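Local atomic coordinates of outer surface protein (Bacillus cereus ATCC 14579, PDB entry 1X7F), a protein that is of unknown function but probably hydrolyses sugars containing 6-phospho-N-acetylmuramic acid, as a glycosidase of the MupG type. Residues 279-293 / 309-321. Numbering follows the deposited sequence.
Sequences EATEVEKRATLQELH and VRKKYKDYDFPVR
The capping box of T281 and E284, which opens helix 282-289 on the mixed sheet of the C-terminal domain, is also where R321 docks. E284, extended beyond CG (chi2 164°), gives its carboxylate three N-H partners. The guanidinium meets it end-on, R321 NH2 to E284 OE1 at 2.8 Å and R321 NH1 to the syn lone pair of E284 OE2 at 2.8 Å, yet the carboxylate and guanidinium planes lie 60° apart. T281 N reaches E284 OE1 (3.0 Å) from the opposite face of the carboxylate to R321 NH2. E279 O sits over the centre of the guanidinium, and R321 NH2 also bonds I360 O of strand 358-364.

Beside the ion pair, apolar groups meet. The edge of the F318 ring meets E284 CG, while V283 parts its methyls: CG1 turns to F318 CE2, and V283 CG2 to Y313 CD2 at 3.5 Å. One turn on, A287 CB lies over the middle of one face of the Y313 ring, a CH-pi contact of 3.9 Å to the centroid. The phenol runs on past R286 CG, and Y313 OH donates to E291 OE2 (3.0 Å) on the anti side, tilted out of the carboxylate plane. V309 CG2 fills in between E291 CG and the edge of H293.

A water appears to bridge T281 OG1 and D317 O, though its short distances are doubtful. E284 thus serves helix start and ion pair at once; its several donors probably favour the ionised form and fix the carboxylate's rotation.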
ATOM      1  N   GLU A 279      26.746  14.468 -12.319  1.00 39.75           N
ATOM      2  CA  GLU A 279      28.125  14.151 -11.979  1.00 40.51           C
ATOM      3  C   GLU A 279      28.332  12.737 -11.406  1.00 39.91           C
ATOM      4  O   GLU A 279      29.481  12.318 -11.223  1.00 40.72           O
ATOM      5  CB  GLU A 279      28.671  15.203 -11.002  1.00 41.36           C
ATOM      6  CG  GLU A 279      28.660  16.641 -11.546  1.00 44.83           C
ATOM      7  CD  GLU A 279      27.254  17.248 -11.653  1.00 47.17           C
ATOM      8  OE1 GLU A 279      26.407  17.009 -10.756  1.00 43.64           O
ATOM      9  OE2 GLU A 279      26.998  17.968 -12.647  1.00 49.42           O
ATOM     10  N   ALA A 280      27.241  12.006 -11.155  1.00 37.95           N
ATOM     11  CA  ALA A 280      27.313  10.672 -10.541  1.00 37.27           C
ATOM     12  C   ALA A 280      28.111   9.699 -11.405  1.00 36.28           C
ATOM     13  O   ALA A 280      27.833   9.551 -12.603  1.00 36.70           O
ATOM     14  CB  ALA A 280      25.906  10.122 -10.247  1.00 35.70           C
ATOM     15  N   THR A 281      29.112   9.046 -10.812  1.00 35.92           N
ATOM     16  CA  THR A 281      29.945   8.102 -11.580  1.00 35.37           C
ATOM     17  C   THR A 281      29.252   6.742 -11.641  1.00 35.74           C
ATOM     18  O   THR A 281      28.335   6.480 -10.858  1.00 35.92           O
ATOM     19  CB  THR A 281      31.365   7.940 -10.975  1.00 35.47           C
ATOM     20  OG1 THR A 281      31.264   7.365  -9.663  1.00 34.69           O
ATOM     21  CG2 THR A 281      32.065   9.308 -10.766  1.00 31.32           C
ATOM     22  N   GLU A 282      29.710   5.888 -12.553  1.00 35.06           N
ATOM     23  CA  GLU A 282      29.205   4.535 -12.694  1.00 35.56           C
ATOM     24  C   GLU A 282      29.291   3.719 -11.411  1.00 34.58           C
ATOM     25  O   GLU A 282      28.383   2.953 -11.101  1.00 35.09           O
ATOM     26  CB  GLU A 282      29.927   3.800 -13.839  1.00 35.60           C
ATOM     27  CG  GLU A 282      29.512   4.260 -15.232  1.00 39.24           C
ATOM     28  CD  GLU A 282      28.004   4.388 -15.391  1.00 45.37           C
ATOM     29  OE1 GLU A 282      27.528   5.513 -15.668  1.00 49.99           O
ATOM     30  OE2 GLU A 282      27.281   3.381 -15.218  1.00 47.68           O
ATOM     31  N   VAL A 283      30.380   3.878 -10.671  1.00 34.13           N
ATOM     32  CA  VAL A 283      30.560   3.132  -9.438  1.00 34.01           C
ATOM     33  C   VAL A 283      29.600   3.643  -8.348  1.00 33.76           C
ATOM     34  O   VAL A 283      29.085   2.861  -7.561  1.00 33.67           O
ATOM     35  CB  VAL A 283      32.048   3.122  -8.971  1.00 33.90           C
ATOM     36  CG1 VAL A 283      32.508   4.511  -8.573  1.00 34.79           C
ATOM     37  CG2 VAL A 283      32.245   2.164  -7.803  1.00 34.05           C
ATOM     38  N   GLU A 284      29.351   4.951  -8.329  1.00 33.34           N
ATOM     39  CA  GLU A 284      28.394   5.545  -7.393  1.00 34.24           C
ATOM     40  C   GLU A 284      26.977   5.048  -7.679  1.00 33.22           C
ATOM     41  O   GLU A 284      26.239   4.738  -6.753  1.00 33.51           O
ATOM     42  CB  GLU A 284      28.453   7.084  -7.435  1.00 33.03           C
ATOM     43  CG  GLU A 284      29.658   7.664  -6.722  1.00 35.44           C
ATOM     44  CD  GLU A 284      29.944   9.123  -7.068  1.00 36.32           C
ATOM     45  OE1 GLU A 284      29.221   9.725  -7.900  1.00 39.09           O
ATOM     46  OE2 GLU A 284      30.913   9.670  -6.499  1.00 38.99           O
ATOM     47  N   LYS A 285      26.618   4.961  -8.959  1.00 32.77           N
ATOM     48  CA  LYS A 285      25.320   4.430  -9.366  1.00 33.57           C
ATOM     49  C   LYS A 285      25.165   2.936  -9.051  1.00 33.20           C
ATOM     50  O   LYS A 285      24.095   2.513  -8.667  1.00 32.59           O
ATOM     51  CB  LYS A 285      25.083   4.666 -10.858  1.00 34.22           C
ATOM     52  CG  LYS A 285      24.940   6.130 -11.251  1.00 36.65           C
ATOM     53  CD  LYS A 285      24.426   6.196 -12.686  1.00 39.90           C
ATOM     54  CE  LYS A 285      24.457   7.608 -13.238  1.00 42.71           C
ATOM     55  NZ  LYS A 285      23.714   7.674 -14.534  1.00 42.33           N
ATOM     56  N   ARG A 286      26.235   2.153  -9.213  1.00 33.11           N
ATOM     57  CA  ARG A 286      26.211   0.721  -8.872  1.00 34.28           C
ATOM     58  C   ARG A 286      26.044   0.518  -7.364  1.00 33.64           C
ATOM     59  O   ARG A 286      25.234  -0.310  -6.938  1.00 33.81           O
ATOM     60  CB  ARG A 286      27.481   0.008  -9.372  1.00 33.31           C
ATOM     61  CG  ARG A 286      27.430  -1.516  -9.267  1.00 37.43           C
ATOM     62  CD  ARG A 286      28.734  -2.270  -9.641  1.00 36.90           C
ATOM     63  NE  ARG A 286      29.525  -1.491 -10.577  1.00 41.31           N
ATOM     64  CZ  ARG A 286      30.774  -1.095 -10.376  1.00 40.95           C
ATOM     65  NH1 ARG A 286      31.447  -1.454  -9.286  1.00 38.90           N
ATOM     66  NH2 ARG A 286      31.363  -0.363 -11.307  1.00 41.66           N
ATOM     67  N   ALA A 287      26.803   1.276  -6.569  1.00 32.48           N
ATOM     68  CA  ALA A 287      26.667   1.265  -5.105  1.00 33.24           C
ATOM     69  C   ALA A 287      25.230   1.571  -4.693  1.00 32.88           C
ATOM     70  O   ALA A 287      24.714   0.999  -3.756  1.00 34.33           O
ATOM     71  CB  ALA A 287      27.620   2.280  -4.462  1.00 31.84           C
ATOM     72  N   THR A 288      24.596   2.489  -5.404  1.00 33.17           N
ATOM     73  CA  THR A 288      23.228   2.897  -5.103  1.00 33.15           C
ATOM     74  C   THR A 288      22.196   1.834  -5.497  1.00 33.02           C
ATOM     75  O   THR A 288      21.335   1.480  -4.688  1.00 32.86           O
ATOM     76  CB  THR A 288      22.932   4.235  -5.823  1.00 33.74           C
ATOM     77  OG1 THR A 288      23.841   5.242  -5.334  1.00 32.47           O
ATOM     78  CG2 THR A 288      21.515   4.751  -5.471  1.00 31.28           C
ATOM     79  N   LEU A 289      22.304   1.331  -6.730  1.00 32.53           N
ATOM     80  CA  LEU A 289      21.240   0.535  -7.364  1.00 33.54           C
ATOM     81  C   LEU A 289      21.379  -0.972  -7.219  1.00 34.75           C
ATOM     82  O   LEU A 289      20.380  -1.692  -7.225  1.00 34.90           O
ATOM     83  CB  LEU A 289      21.145   0.848  -8.859  1.00 31.87           C
ATOM     84  CG  LEU A 289      20.822   2.253  -9.343  1.00 30.01           C
ATOM     85  CD1 LEU A 289      20.913   2.290 -10.876  1.00 31.25           C
ATOM     86  CD2 LEU A 289      19.453   2.684  -8.868  1.00 27.46           C
ATOM     87  N   GLN A 290      22.615  -1.445  -7.116  1.00 36.62           N
ATOM     88  CA  GLN A 290      22.889  -2.874  -7.172  1.00 39.40           C
ATOM     89  C   GLN A 290      22.869  -3.502  -5.785  1.00 39.87           C
ATOM     90  O   GLN A 290      22.897  -4.714  -5.648  1.00 41.99           O
ATOM     91  CB  GLN A 290      24.231  -3.145  -7.882  1.00 37.95           C
ATOM     92  CG  GLN A 290      24.312  -4.515  -8.480  1.00 43.53           C
ATOM     93  CD  GLN A 290      25.561  -4.736  -9.314  1.00 47.58           C
ATOM     94  OE1 GLN A 290      26.505  -5.385  -8.858  1.00 47.08           O
ATOM     95  NE2 GLN A 290      25.572  -4.194 -10.537  1.00 47.32           N
ATOM     96  N   GLU A 291      22.812  -2.669  -4.763  1.00 41.21           N
ATOM     97  CA  GLU A 291      22.906  -3.139  -3.391  1.00 42.10           C
ATOM     98  C   GLU A 291      21.554  -3.189  -2.711  1.00 41.72           C
ATOM     99  O   GLU A 291      20.736  -2.282  -2.866  1.00 43.03           O
ATOM    100  CB  GLU A 291      23.833  -2.220  -2.567  1.00 42.42           C
ATOM    101  CG  GLU A 291      25.215  -1.988  -3.171  1.00 44.69           C
ATOM    102  CD  GLU A 291      26.009  -3.269  -3.333  1.00 48.75           C
ATOM    103  OE1 GLU A 291      25.973  -4.097  -2.394  1.00 51.33           O
ATOM    104  OE2 GLU A 291      26.660  -3.450  -4.396  1.00 48.91           O
ATOM    105  N   LEU A 292      21.338  -4.253  -1.950  1.00 41.16           N
ATOM    106  CA  LEU A 292      20.309  -4.278  -0.934  1.00 40.25           C
ATOM    107  C   LEU A 292      20.876  -3.571   0.298  1.00 39.83           C
ATOM    108  O   LEU A 292      21.745  -4.107   0.999  1.00 40.12           O
ATOM    109  CB  LEU A 292      19.908  -5.725  -0.623  1.00 40.69           C
ATOM    110  CG  LEU A 292      18.890  -6.004   0.490  1.00 42.32           C
ATOM    111  CD1 LEU A 292      17.668  -5.073   0.412  1.00 40.53           C
ATOM    112  CD2 LEU A 292      18.462  -7.478   0.460  1.00 40.14           C
ATOM    113  N   HIS A 293      20.398  -2.351   0.538  1.00 38.14           N
ATOM    114  CA  HIS A 293      20.872  -1.537   1.638  1.00 37.59           C
ATOM    115  C   HIS A 293      20.214  -1.930   2.950  1.00 37.20           C
ATOM    116  O   HIS A 293      19.064  -2.369   2.966  1.00 37.21           O
ATOM    117  CB  HIS A 293      20.636  -0.057   1.342  1.00 37.95           C
ATOM    118  CG  HIS A 293      21.302   0.406   0.090  1.00 39.00           C
ATOM    119  ND1 HIS A 293      22.668   0.585   0.004  1.00 36.45           N
ATOM    120  CD2 HIS A 293      20.802   0.680  -1.140  1.00 38.31           C
ATOM    121  CE1 HIS A 293      22.977   0.969  -1.225  1.00 39.26           C
ATOM    122  NE2 HIS A 293      21.863   1.032  -1.938  1.00 39.18           N
ATOM    123  N   VAL A 309      27.948  -1.453   2.497  1.00 46.18           N
ATOM    124  CA  VAL A 309      28.331  -1.031   1.143  1.00 46.93           C
ATOM    125  C   VAL A 309      29.810  -0.669   1.015  1.00 47.05           C
ATOM    126  O   VAL A 309      30.439  -0.986   0.004  1.00 46.80           O
ATOM    127  CB  VAL A 309      27.432   0.157   0.638  1.00 47.36           C
ATOM    128  CG1 VAL A 309      28.163   1.077  -0.336  1.00 46.81           C
ATOM    129  CG2 VAL A 309      26.172  -0.380   0.002  1.00 48.01           C
ATOM    130  N   ARG A 310      30.369  -0.029   2.046  0.50 47.11           N
ATOM    131  CA  ARG A 310      31.745   0.486   1.988  0.50 47.28           C
ATOM    132  C   ARG A 310      32.838  -0.575   2.103  0.50 46.99           C
ATOM    133  O   ARG A 310      34.019  -0.271   1.949  0.50 47.90           O
ATOM    134  CB  ARG A 310      31.971   1.614   3.010  0.50 47.61           C
ATOM    135  CG  ARG A 310      32.263   1.170   4.428  0.50 47.59           C
ATOM    136  CD  ARG A 310      32.203   2.292   5.452  0.50 46.56           C
ATOM    137  NE  ARG A 310      31.796   1.784   6.760  0.50 46.02           N
ATOM    138  CZ  ARG A 310      32.623   1.533   7.768  0.50 44.21           C
ATOM    139  NH1 ARG A 310      33.924   1.757   7.648  0.50 44.03           N
ATOM    140  NH2 ARG A 310      32.144   1.067   8.911  0.50 43.64           N
ATOM    141  N   LYS A 311      32.446  -1.813   2.381  1.00 46.32           N
ATOM    142  CA  LYS A 311      33.358  -2.947   2.304  1.00 45.39           C
ATOM    143  C   LYS A 311      33.627  -3.364   0.858  1.00 44.05           C
ATOM    144  O   LYS A 311      34.751  -3.727   0.508  1.00 43.54           O
ATOM    145  CB  LYS A 311      32.795  -4.138   3.077  1.00 46.71           C
ATOM    146  CG  LYS A 311      33.059  -4.096   4.574  1.00 50.23           C
ATOM    147  CD  LYS A 311      32.994  -5.507   5.183  1.00 54.13           C
ATOM    148  CE  LYS A 311      31.551  -5.992   5.312  1.00 55.03           C
ATOM    149  NZ  LYS A 311      30.735  -4.980   6.043  1.00 54.53           N
ATOM    150  N   LYS A 312      32.589  -3.307   0.025  1.00 42.16           N
ATOM    151  CA  LYS A 312      32.706  -3.657  -1.386  1.00 41.94           C
ATOM    152  C   LYS A 312      33.316  -2.547  -2.229  1.00 41.18           C
ATOM    153  O   LYS A 312      33.855  -2.814  -3.303  1.00 41.73           O
ATOM    154  CB  LYS A 312      31.342  -4.036  -1.971  1.00 41.82           C
ATOM    155  CG  LYS A 312      30.724  -5.280  -1.366  1.00 44.10           C
ATOM    156  CD  LYS A 312      29.240  -5.392  -1.718  1.00 49.89           C
ATOM    157  CE  LYS A 312      29.042  -6.057  -3.062  1.00 51.17           C
ATOM    158  NZ  LYS A 312      29.551  -7.468  -3.043  1.00 55.19           N
ATOM    159  N   TYR A 313      33.230  -1.310  -1.749  1.00 39.91           N
ATOM    160  CA  TYR A 313      33.579  -0.155  -2.574  1.00 39.71           C
ATOM    161  C   TYR A 313      34.804   0.626  -2.103  1.00 39.71           C
ATOM    162  O   TYR A 313      35.171   1.631  -2.711  1.00 39.49           O
ATOM    163  CB  TYR A 313      32.353   0.751  -2.780  1.00 38.84           C
ATOM    164  CG  TYR A 313      31.306   0.088  -3.671  1.00 40.02           C
ATOM    165  CD1 TYR A 313      30.208  -0.584  -3.122  1.00 37.54           C
ATOM    166  CD2 TYR A 313      31.440   0.099  -5.062  1.00 40.41           C
ATOM    167  CE1 TYR A 313      29.255  -1.211  -3.940  1.00 38.64           C
ATOM    168  CE2 TYR A 313      30.490  -0.515  -5.889  1.00 40.05           C
ATOM    169  CZ  TYR A 313      29.405  -1.170  -5.323  1.00 38.49           C
ATOM    170  OH  TYR A 313      28.479  -1.778  -6.137  1.00 39.85           O
ATOM    171  N   LYS A 314      35.457   0.136  -1.052  1.00 40.03           N
ATOM    172  CA  LYS A 314      36.557   0.871  -0.422  1.00 40.93           C
ATOM    173  C   LYS A 314      37.827   0.911  -1.280  1.00 40.43           C
ATOM    174  O   LYS A 314      38.686   1.779  -1.083  1.00 41.01           O
ATOM    175  CB  LYS A 314      36.869   0.301   0.963  1.00 41.49           C
ATOM    176  CG  LYS A 314      37.349  -1.132   0.962  1.00 42.14           C
ATOM    177  CD  LYS A 314      37.919  -1.482   2.302  1.00 45.55           C
ATOM    178  CE  LYS A 314      38.164  -2.962   2.408  1.00 47.98           C
ATOM    179  NZ  LYS A 314      39.209  -3.243   3.438  1.00 51.88           N
ATOM    180  N   ASP A 315      37.928  -0.029  -2.220  1.00 39.30           N
ATOM    181  CA  ASP A 315      39.046  -0.113  -3.162  1.00 37.81           C
ATOM    182  C   ASP A 315      38.860   0.808  -4.359  1.00 35.80           C
ATOM    183  O   ASP A 315      39.775   0.963  -5.160  1.00 36.14           O
ATOM    184  CB  ASP A 315      39.189  -1.539  -3.699  1.00 38.39           C
ATOM    185  CG  ASP A 315      39.679  -2.525  -2.657  1.00 40.68           C
ATOM    186  OD1 ASP A 315      40.582  -2.173  -1.857  1.00 36.36           O
ATOM    187  OD2 ASP A 315      39.222  -3.698  -2.598  1.00 42.66           O
ATOM    188  N   TYR A 316      37.675   1.396  -4.487  1.00 33.92           N
ATOM    189  CA  TYR A 316      37.292   2.124  -5.693  1.00 33.14           C
ATOM    190  C   TYR A 316      37.518   3.638  -5.604  1.00 34.29           C
ATOM    191  O   TYR A 316      37.703   4.194  -4.519  1.00 34.01           O
ATOM    192  CB  TYR A 316      35.842   1.794  -6.081  1.00 31.31           C
ATOM    193  CG  TYR A 316      35.678   0.367  -6.592  1.00 30.69           C
ATOM    194  CD1 TYR A 316      35.653  -0.720  -5.701  1.00 28.06           C
ATOM    195  CD2 TYR A 316      35.575   0.100  -7.958  1.00 25.13           C
ATOM    196  CE1 TYR A 316      35.509  -2.018  -6.153  1.00 27.63           C
ATOM    197  CE2 TYR A 316      35.427  -1.198  -8.422  1.00 26.74           C
ATOM    198  CZ  TYR A 316      35.392  -2.256  -7.513  1.00 28.16           C
ATOM    199  OH  TYR A 316      35.272  -3.548  -7.958  1.00 27.32           O
ATOM    200  N   ASP A 317      37.485   4.290  -6.761  1.00 34.92           N
ATOM    201  CA  ASP A 317      37.870   5.678  -6.888  1.00 35.12           C
ATOM    202  C   ASP A 317      36.649   6.551  -6.722  1.00 34.55           C
ATOM    203  O   ASP A 317      35.699   6.453  -7.491  1.00 35.40           O
ATOM    204  CB  ASP A 317      38.515   5.912  -8.260  1.00 35.65           C
ATOM    205  CG  ASP A 317      39.378   7.176  -8.316  1.00 36.95           C
ATOM    206  OD1 ASP A 317      39.533   7.717  -9.444  1.00 38.59           O
ATOM    207  OD2 ASP A 317      39.954   7.681  -7.320  1.00 34.95           O
ATOM    208  N   PHE A 318      36.677   7.395  -5.696  1.00 34.42           N
ATOM    209  CA  PHE A 318      35.610   8.341  -5.439  1.00 33.53           C
ATOM    210  C   PHE A 318      36.242   9.714  -5.339  1.00 33.91           C
ATOM    211  O   PHE A 318      36.439  10.232  -4.228  1.00 33.59           O
ATOM    212  CB  PHE A 318      34.880   7.980  -4.150  1.00 33.82           C
ATOM    213  CG  PHE A 318      34.073   6.728  -4.261  1.00 33.80           C
ATOM    214  CD1 PHE A 318      34.610   5.502  -3.868  1.00 32.03           C
ATOM    215  CD2 PHE A 318      32.783   6.763  -4.787  1.00 34.29           C
ATOM    216  CE1 PHE A 318      33.865   4.335  -3.991  1.00 33.14           C
ATOM    217  CE2 PHE A 318      32.042   5.588  -4.923  1.00 33.63           C
ATOM    218  CZ  PHE A 318      32.583   4.382  -4.516  1.00 31.62           C
ATOM    219  N   PRO A 319      36.591  10.302  -6.487  1.00 33.81           N
ATOM    220  CA  PRO A 319      37.283  11.583  -6.475  1.00 34.26           C
ATOM    221  C   PRO A 319      36.407  12.659  -5.854  1.00 35.30           C
ATOM    222  O   PRO A 319      35.172  12.636  -5.996  1.00 34.93           O
ATOM    223  CB  PRO A 319      37.547  11.862  -7.965  1.00 34.17           C
ATOM    224  CG  PRO A 319      37.458  10.501  -8.624  1.00 34.13           C
ATOM    225  CD  PRO A 319      36.357   9.818  -7.863  1.00 33.50           C
ATOM    226  N   VAL A 320      37.050  13.564  -5.132  1.00 37.15           N
ATOM    227  CA  VAL A 320      36.395  14.729  -4.555  1.00 40.04           C
ATOM    228  C   VAL A 320      35.845  15.617  -5.685  1.00 40.19           C
ATOM    229  O   VAL A 320      36.536  15.863  -6.674  1.00 41.18           O
ATOM    230  CB  VAL A 320      37.399  15.519  -3.652  1.00 40.21           C
ATOM    231  CG1 VAL A 320      36.775  16.776  -3.126  1.00 42.66           C
ATOM    232  CG2 VAL A 320      37.867  14.662  -2.469  1.00 41.31           C
ATOM    233  N   ARG A 321      34.590  16.045  -5.569  1.00 41.38           N
ATOM    234  CA  ARG A 321      34.067  17.114  -6.435  1.00 42.51           C
ATOM    235  C   ARG A 321      33.364  18.196  -5.621  1.00 43.40           C
ATOM    236  O   ARG A 321      33.708  18.400  -4.476  1.00 44.24           O
ATOM    237  CB  ARG A 321      33.212  16.584  -7.590  1.00 42.92           C
ATOM    238  CG  ARG A 321      32.430  15.332  -7.300  1.00 42.54           C
ATOM    239  CD  ARG A 321      31.662  14.778  -8.498  1.00 41.04           C
ATOM    240  NE  ARG A 321      30.418  14.185  -8.013  1.00 42.73           N
ATOM    241  CZ  ARG A 321      30.219  12.887  -7.805  1.00 42.22           C
ATOM    242  NH1 ARG A 321      31.177  12.009  -8.086  1.00 40.56           N
ATOM    243  NH2 ARG A 321      29.050  12.470  -7.317  1.00 37.18           N
TER
HETATM  244  O   HOH W   1      33.604   7.427  -8.560  1.00 34.53           O